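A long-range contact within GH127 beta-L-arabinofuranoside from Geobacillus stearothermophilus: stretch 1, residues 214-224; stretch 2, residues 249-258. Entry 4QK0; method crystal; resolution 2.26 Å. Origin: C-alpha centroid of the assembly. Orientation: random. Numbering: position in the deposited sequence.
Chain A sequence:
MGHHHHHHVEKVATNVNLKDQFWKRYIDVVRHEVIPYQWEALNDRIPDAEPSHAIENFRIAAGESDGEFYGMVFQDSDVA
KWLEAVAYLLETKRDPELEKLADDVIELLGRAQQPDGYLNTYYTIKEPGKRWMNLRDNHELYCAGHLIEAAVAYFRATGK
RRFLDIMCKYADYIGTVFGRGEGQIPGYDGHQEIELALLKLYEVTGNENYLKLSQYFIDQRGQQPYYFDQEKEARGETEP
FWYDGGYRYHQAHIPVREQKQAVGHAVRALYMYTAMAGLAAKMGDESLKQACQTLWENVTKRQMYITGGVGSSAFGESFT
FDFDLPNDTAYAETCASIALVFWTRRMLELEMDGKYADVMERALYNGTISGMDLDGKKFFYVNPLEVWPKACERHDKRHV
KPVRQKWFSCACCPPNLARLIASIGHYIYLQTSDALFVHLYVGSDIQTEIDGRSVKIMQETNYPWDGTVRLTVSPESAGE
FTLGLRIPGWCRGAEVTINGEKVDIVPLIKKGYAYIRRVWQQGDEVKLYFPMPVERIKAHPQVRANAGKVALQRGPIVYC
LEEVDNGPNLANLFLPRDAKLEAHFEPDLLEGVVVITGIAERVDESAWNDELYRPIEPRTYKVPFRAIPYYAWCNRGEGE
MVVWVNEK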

ATOM      1  N   SER A 214      28.755 -23.980  11.847  1.00 22.52           N
ATOM      2  CA  SER A 214      28.311 -22.671  11.344  1.00 25.26           C
ATOM      3  C   SER A 214      28.613 -22.531   9.874  1.00 28.44           C
ATOM      4  O   SER A 214      27.716 -22.282   9.058  1.00 30.52           O
ATOM      5  N   GLN A 215      29.863 -22.798   9.492  1.00 30.42           N
ATOM      6  CA  GLN A 215      30.247 -22.778   8.066  1.00 30.51           C
ATOM      7  C   GLN A 215      29.444 -23.731   7.219  1.00 27.47           C
ATOM      8  O   GLN A 215      29.054 -23.393   6.080  1.00 26.77           O
ATOM      9  N   TYR A 216      29.198 -24.937   7.739  1.00 24.15           N
ATOM     10  CA  TYR A 216      28.414 -25.895   7.002  1.00 26.47           C
ATOM     11  C   TYR A 216      26.999 -25.318   6.700  1.00 27.50           C
ATOM     12  O   TYR A 216      26.488 -25.429   5.597  1.00 26.82           O
ATOM     13  N   PHE A 217      26.346 -24.766   7.713  1.00 26.52           N
ATOM     14  CA  PHE A 217      24.945 -24.285   7.527  1.00 25.57           C
ATOM     15  C   PHE A 217      24.855 -23.162   6.462  1.00 23.46           C
ATOM     16  O   PHE A 217      23.989 -23.153   5.624  1.00 20.08           O
ATOM     17  N   ILE A 218      25.809 -22.257   6.516  1.00 25.88           N
ATOM     18  CA  ILE A 218      25.934 -21.195   5.541  1.00 28.68           C
ATOM     19  C   ILE A 218      26.267 -21.706   4.134  1.00 30.62           C
ATOM     20  O   ILE A 218      25.633 -21.279   3.168  1.00 32.14           O
ATOM     21  N   ASP A 219      27.221 -22.629   4.010  1.00 29.22           N
ATOM     22  CA  ASP A 219      27.591 -23.126   2.671  1.00 30.99           C
ATOM     23  C   ASP A 219      26.544 -24.001   2.069  1.00 26.27           C
ATOM     24  O   ASP A 219      26.455 -24.074   0.858  1.00 23.91           O
ATOM     25  N   GLN A 220      25.719 -24.626   2.888  1.00 24.12           N
ATOM     26  CA  GLN A 220      24.717 -25.540   2.349  1.00 24.85           C
ATOM     27  C   GLN A 220      23.425 -24.852   1.863  1.00 24.58           C
ATOM     28  O   GLN A 220      22.714 -25.374   1.008  1.00 24.80           O
ATOM     29  N   ARG A 221      23.144 -23.679   2.419  1.00 27.43           N
ATOM     30  CA  ARG A 221      21.929 -22.931   2.106  1.00 25.42           C
ATOM     31  C   ARG A 221      21.842 -22.609   0.644  1.00 26.12           C
ATOM     32  O   ARG A 221      22.784 -22.073   0.035  1.00 26.36           O
ATOM     33  N   GLY A 222      20.690 -22.932   0.078  1.00 28.71           N
ATOM     34  CA  GLY A 222      20.416 -22.580  -1.308  1.00 33.05           C
ATOM     35  C   GLY A 222      20.969 -23.550  -2.329  1.00 33.21           C
ATOM     36  O   GLY A 222      20.749 -23.373  -3.510  1.00 32.83           O
ATOM     37  N   GLN A 223      21.634 -24.609  -1.867  1.00 36.46           N
ATOM     38  CA  GLN A 223      22.115 -25.634  -2.780  1.00 37.59           C
ATOM     39  C   GLN A 223      20.957 -26.462  -3.338  1.00 36.86           C
ATOM     40  O   GLN A 223      19.975 -26.735  -2.654  1.00 34.92           O
ATOM     41  N   GLN A 224      21.109 -26.879  -4.585  1.00 38.81           N
ATOM     42  CA  GLN A 224      20.169 -27.779  -5.238  1.00 43.16           C
ATOM     43  C   GLN A 224      20.672 -29.198  -5.034  1.00 38.30           C
ATOM     44  O   GLN A 224      21.864 -29.413  -4.972  1.00 38.68           O
ATOM     45  N   TYR A 249      12.173 -15.811   0.479  1.00 23.96           N
ATOM     46  CA  TYR A 249      11.752 -15.401   1.828  1.00 24.07           C
ATOM     47  C   TYR A 249      12.794 -15.766   2.882  1.00 24.11           C
ATOM     48  O   TYR A 249      13.117 -14.956   3.761  1.00 22.84           O
ATOM     49  N   HIS A 250      13.324 -16.981   2.751  1.00 23.93           N
ATOM     50  CA  HIS A 250      14.359 -17.516   3.679  1.00 26.68           C
ATOM     51  C   HIS A 250      15.816 -17.313   3.175  1.00 25.72           C
ATOM     52  O   HIS A 250      16.744 -17.830   3.778  1.00 24.66           O
ATOM     53  N   GLN A 251      15.992 -16.574   2.082  1.00 24.05           N
ATOM     54  CA  GLN A 251      17.297 -16.399   1.443  1.00 22.58           C
ATOM     55  C   GLN A 251      17.987 -17.759   1.186  1.00 22.57           C
ATOM     56  O   GLN A 251      19.192 -17.885   1.341  1.00 22.03           O
ATOM     57  N   ALA A 252      17.182 -18.721   0.769  1.00 21.91           N
ATOM     58  CA  ALA A 252      17.598 -20.041   0.443  1.00 24.30           C
ATOM     59  C   ALA A 252      17.321 -20.349  -1.020  1.00 25.17           C
ATOM     60  O   ALA A 252      17.178 -21.512  -1.387  1.00 28.77           O
ATOM     61  N   HIS A 253      17.278 -19.318  -1.870  1.00 26.58           N
ATOM     62  CA  HIS A 253      16.967 -19.456  -3.308  1.00 28.45           C
ATOM     63  C   HIS A 253      18.219 -19.833  -4.118  1.00 29.79           C
ATOM     64  O   HIS A 253      18.139 -20.574  -5.097  1.00 28.89           O
ATOM     65  N   ILE A 254      19.365 -19.345  -3.681  1.00 33.43           N
ATOM     66  CA  ILE A 254      20.656 -19.615  -4.300  1.00 33.78           C
ATOM     67  C   ILE A 254      21.730 -19.514  -3.222  1.00 31.18           C
ATOM     68  O   ILE A 254      21.499 -18.948  -2.179  1.00 29.18           O
ATOM     69  N   PRO A 255      22.932 -20.016  -3.501  1.00 28.23           N
ATOM     70  CA  PRO A 255      23.926 -19.999  -2.476  1.00 27.17           C
ATOM     71  C   PRO A 255      24.307 -18.596  -2.069  1.00 27.32           C
ATOM     72  O   PRO A 255      24.237 -17.677  -2.876  1.00 29.42           O
ATOM     73  N   VAL A 256      24.759 -18.441  -0.829  1.00 25.20           N
ATOM     74  CA  VAL A 256      24.914 -17.110  -0.285  1.00 28.25           C
ATOM     75  C   VAL A 256      25.907 -16.249  -1.058  1.00 31.76           C
ATOM     76  O   VAL A 256      25.657 -15.062  -1.209  1.00 28.06           O
ATOM     77  N   ARG A 257      26.972 -16.853  -1.601  1.00 29.57           N
ATOM     78  CA  ARG A 257      27.954 -16.102  -2.366  1.00 33.40           C
ATOM     79  C   ARG A 257      27.396 -15.603  -3.698  1.00 30.80           C
ATOM     80  O   ARG A 257      27.935 -14.678  -4.255  1.00 37.12           O
ATOM     81  N   GLU A 258      26.308 -16.163  -4.186  1.00 30.53           N
ATOM     82  CA  GLU A 258      25.705 -15.631  -5.400  1.00 31.58           C
ATOM     83  C   GLU A 258      24.594 -14.589  -5.119  1.00 32.00           C
ATOM     84  O   GLU A 258      24.020 -14.047  -6.050  1.00 32.62           O
TER

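The rule of this contact is that a helix end meets an irregular segment through two arginines, one from each side, and a glycine, Gly222, whose CA makes the closest CA approach, 4.2 Å to the CA of Ala252. Ser214, Tyr216 and Phe217 stay out of reach. The CA-to-CB bond of Gln215 (chi1 t, chi2 p) points sideways to stretch 2, but its amide comes nearer, and NE2 donates to Asp219 OD1 at 3.1 Å one turn on, so Asp219 OD1 accepts from its own helix as well as from Arg257. Ile218, m at chi1 and chi2, supplies the apolar element, its CG2 lying 3.9 Å from CG2 of Val256 (chi1 m). Asp219 (m) then receives Arg257, whose extended chain (m, t, t) delivers the guanidinium edge: NH1 and NH2 donate to Asp219 OD1 at 2.9 and 3.0 Å, a salt bridge in which one oxygen takes both bonds. Gln220 points away.

Arg221, the first residue out of helical geometry, runs t, t, t along stretch 2. Its NE and NH2 both donate to His250 O, at 3.0 and 2.9 Å, so a charged group satisfies a buried carbonyl; NE also lies 4.0 Å from CB of Ala252. Its own carbonyl is engaged too: Pro255 CA approaches Arg221 O at 3.5 Å in a CA-H...O contact, and water 1 lies 2.6 Å from Arg221 O. The same water sits 2.5 Å from Ile218 O and accepts from Val256 N at 3.0 Å, tying the helix end to the start of the 3-10 segment.

Gly222 has two reasons to be glycine. Its phi is positive, in a type II turn from Gln220 to Gln223, and a CB would fall 2.4 Å from Ile254 O. Without one, Gly222 CA reaches Ala252 O at 3.4 Å. Gln223 (m, m) starts away, but its end returns to cover the Pro255 ring.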

ATOM      1  CB  SER A 214      28.979 -21.539  12.126  1.00 24.96           C
ATOM      2  OG  SER A 214      28.527 -20.251  11.699  1.00 27.63           O
ATOM      3  CB  GLN A 215      31.750 -23.105   7.890  1.00 39.72           C
ATOM      4  CG  GLN A 215      32.269 -22.821   6.479  1.00 45.46           C
ATOM      5  CD  GLN A 215      32.397 -21.319   6.218  1.00 57.04           C
ATOM      6  OE1 GLN A 215      33.116 -20.630   6.945  1.00 66.63           O
ATOM      7  NE2 GLN A 215      31.689 -20.793   5.202  1.00 63.88           N
ATOM      8  CB  TYR A 216      28.259 -27.275   7.730  1.00 28.01           C
ATOM      9  CG  TYR A 216      27.002 -27.934   7.256  1.00 27.89           C
ATOM     10  CD1 TYR A 216      26.932 -28.536   6.023  1.00 27.95           C
ATOM     11  CD2 TYR A 216      25.820 -27.817   7.991  1.00 27.63           C
ATOM     12  CE1 TYR A 216      25.732 -29.076   5.570  1.00 29.48           C
ATOM     13  CE2 TYR A 216      24.636 -28.360   7.550  1.00 24.51           C
ATOM     14  CZ  TYR A 216      24.579 -28.948   6.357  1.00 26.24           C
ATOM     15  OH  TYR A 216      23.358 -29.447   5.923  1.00 32.48           O
ATOM     16  CB  PHE A 217      24.405 -23.774   8.865  1.00 23.82           C
ATOM     17  CG  PHE A 217      23.883 -24.870   9.790  1.00 22.44           C
ATOM     18  CD1 PHE A 217      22.940 -25.764   9.373  1.00 22.16           C
ATOM     19  CD2 PHE A 217      24.339 -24.963  11.069  1.00 22.04           C
ATOM     20  CE1 PHE A 217      22.431 -26.730  10.230  1.00 23.09           C
ATOM     21  CE2 PHE A 217      23.830 -25.902  11.940  1.00 20.91           C
ATOM     22  CZ  PHE A 217      22.877 -26.805  11.524  1.00 20.14           C
ATOM     23  CB  ILE A 218      26.973 -20.155   6.024  1.00 30.34           C
ATOM     24  CG1 ILE A 218      26.460 -19.412   7.263  1.00 28.18           C
ATOM     25  CG2 ILE A 218      27.347 -19.180   4.933  1.00 31.67           C
ATOM     26  CD1 ILE A 218      25.191 -18.614   7.055  1.00 30.04           C
ATOM     27  CB  ASP A 219      28.953 -23.881   2.652  1.00 34.19           C
ATOM     28  CG  ASP A 219      30.107 -22.982   2.992  1.00 35.41           C
ATOM     29  OD1 ASP A 219      30.020 -21.733   2.756  1.00 37.59           O
ATOM     30  OD2 ASP A 219      31.123 -23.523   3.494  1.00 43.44           O
ATOM     31  CB  GLN A 220      24.317 -26.539   3.402  1.00 24.94           C
ATOM     32  CG  GLN A 220      23.570 -27.716   2.828  1.00 25.88           C
ATOM     33  CD  GLN A 220      24.417 -28.560   1.869  1.00 27.52           C
ATOM     34  OE1 GLN A 220      25.630 -28.607   1.960  1.00 30.77           O
ATOM     35  NE2 GLN A 220      23.756 -29.238   0.964  1.00 25.80           N
ATOM     36  CB  ARG A 221      21.849 -21.648   2.918  1.00 26.18           C
ATOM     37  CG  ARG A 221      20.447 -21.180   3.147  1.00 26.93           C
ATOM     38  CD  ARG A 221      20.409 -19.863   3.900  1.00 27.70           C
ATOM     39  NE  ARG A 221      19.037 -19.605   4.351  1.00 24.44           N
ATOM     40  CZ  ARG A 221      18.466 -20.171   5.419  1.00 26.80           C
ATOM     41  NH1 ARG A 221      19.149 -21.046   6.154  1.00 26.80           N
ATOM     42  NH2 ARG A 221      17.209 -19.870   5.755  1.00 23.98           N
ATOM     43  CB  GLN A 223      23.123 -26.590  -2.106  1.00 39.64           C
ATOM     44  CG  GLN A 223      24.404 -25.958  -1.598  1.00 42.43           C
ATOM     45  CD  GLN A 223      25.264 -25.197  -2.629  1.00 49.53           C
ATOM     46  OE1 GLN A 223      26.047 -24.295  -2.259  1.00 45.34           O
ATOM     47  NE2 GLN A 223      25.169 -25.569  -3.907  1.00 57.52           N
ATOM     48  CB  GLN A 224      20.089 -27.484  -6.737  1.00 46.48           C
ATOM     49  CG  GLN A 224      19.723 -26.050  -7.085  1.00 49.24           C
ATOM     50  CD  GLN A 224      18.232 -25.801  -7.180  1.00 56.62           C
ATOM     51  OE1 GLN A 224      17.411 -26.697  -7.014  1.00 66.31           O
ATOM     52  NE2 GLN A 224      17.873 -24.559  -7.465  1.00 59.47           N
ATOM     53  CB  TYR A 249      10.470 -16.103   2.186  1.00 23.36           C
ATOM     54  CG  TYR A 249       9.934 -15.810   3.572  1.00 21.82           C
ATOM     55  CD1 TYR A 249       9.275 -14.625   3.845  1.00 20.98           C
ATOM     56  CD2 TYR A 249       9.997 -16.772   4.580  1.00 21.73           C
ATOM     57  CE1 TYR A 249       8.742 -14.355   5.096  1.00 20.72           C
ATOM     58  CE2 TYR A 249       9.427 -16.544   5.852  1.00 21.24           C
ATOM     59  CZ  TYR A 249       8.813 -15.335   6.098  1.00 23.36           C
ATOM     60  OH  TYR A 249       8.286 -15.055   7.296  1.00 25.52           O
ATOM     61  CB  HIS A 250      14.204 -19.020   3.844  1.00 24.25           C
ATOM     62  CG  HIS A 250      12.812 -19.473   4.052  1.00 26.23           C
ATOM     63  ND1 HIS A 250      11.973 -19.805   3.004  1.00 31.32           N
ATOM     64  CD2 HIS A 250      12.104 -19.689   5.183  1.00 24.85           C
ATOM     65  CE1 HIS A 250      10.796 -20.176   3.482  1.00 25.83           C
ATOM     66  NE2 HIS A 250      10.866 -20.166   4.796  1.00 27.01           N
ATOM     67  CB  GLN A 251      18.210 -15.468   2.264  1.00 24.58           C
ATOM     68  CG  GLN A 251      17.611 -14.080   2.508  1.00 24.19           C
ATOM     69  CD  GLN A 251      16.661 -14.008   3.708  1.00 23.80           C
ATOM     70  OE1 GLN A 251      16.747 -14.824   4.633  1.00 24.82           O
ATOM     71  NE2 GLN A 251      15.760 -13.033   3.694  1.00 22.10           N
ATOM     72  CB  ALA A 252      16.887 -21.038   1.326  1.00 25.64           C
ATOM     73  CB  HIS A 253      16.329 -18.180  -3.871  1.00 28.86           C
ATOM     74  CG  HIS A 253      17.096 -16.936  -3.567  1.00 29.11           C
ATOM     75  ND1 HIS A 253      17.411 -16.558  -2.281  1.00 28.61           N
ATOM     76  CD2 HIS A 253      17.542 -15.936  -4.370  1.00 28.23           C
ATOM     77  CE1 HIS A 253      18.075 -15.412  -2.308  1.00 29.06           C
ATOM     78  NE2 HIS A 253      18.173 -15.017  -3.567  1.00 27.00           N
ATOM     79  CB  ILE A 254      21.003 -18.571  -5.402  1.00 36.04           C
ATOM     80  CG1 ILE A 254      21.101 -17.155  -4.798  1.00 34.65           C
ATOM     81  CG2 ILE A 254      20.001 -18.618  -6.531  1.00 37.51           C
ATOM     82  CD1 ILE A 254      21.170 -16.033  -5.835  1.00 40.41           C
ATOM     83  CB  PRO A 255      25.103 -20.776  -3.120  1.00 29.17           C
ATOM     84  CG  PRO A 255      24.448 -21.714  -4.108  1.00 29.05           C
ATOM     85  CD  PRO A 255      23.313 -20.866  -4.655  1.00 30.59           C
ATOM     86  CB  VAL A 256      25.277 -17.081   1.188  1.00 28.86           C
ATOM     87  CG1 VAL A 256      24.195 -17.798   1.985  1.00 28.06           C
ATOM     88  CG2 VAL A 256      26.638 -17.702   1.437  1.00 32.49           C
ATOM     89  CB  ARG A 257      29.266 -16.898  -2.593  1.00 35.54           C
ATOM     90  CG  ARG A 257      30.050 -17.189  -1.320  1.00 36.04           C
ATOM     91  CD  ARG A 257      31.080 -18.289  -1.508  1.00 33.24           C
ATOM     92  NE  ARG A 257      31.777 -18.650  -0.264  1.00 30.21           N
ATOM     93  CZ  ARG A 257      31.290 -19.465   0.647  1.00 33.55           C
ATOM     94  NH1 ARG A 257      30.053 -19.956   0.523  1.00 37.45           N
ATOM     95  NH2 ARG A 257      31.994 -19.760   1.737  1.00 35.29           N
ATOM     96  CB  GLU A 258      25.111 -16.773  -6.198  1.00 35.32           C
ATOM     97  CG  GLU A 258      26.191 -17.744  -6.615  1.00 41.79           C
ATOM     98  CD  GLU A 258      25.653 -19.060  -7.176  1.00 47.66           C
ATOM     99  OE1 GLU A 258      26.328 -20.079  -6.912  1.00 55.40           O
ATOM    100  OE2 GLU A 258      24.591 -19.111  -7.862  1.00 44.85           O
TER
HETATM  101  O   HOH W   1      25.123 -21.036   0.693  1.00 24.25           O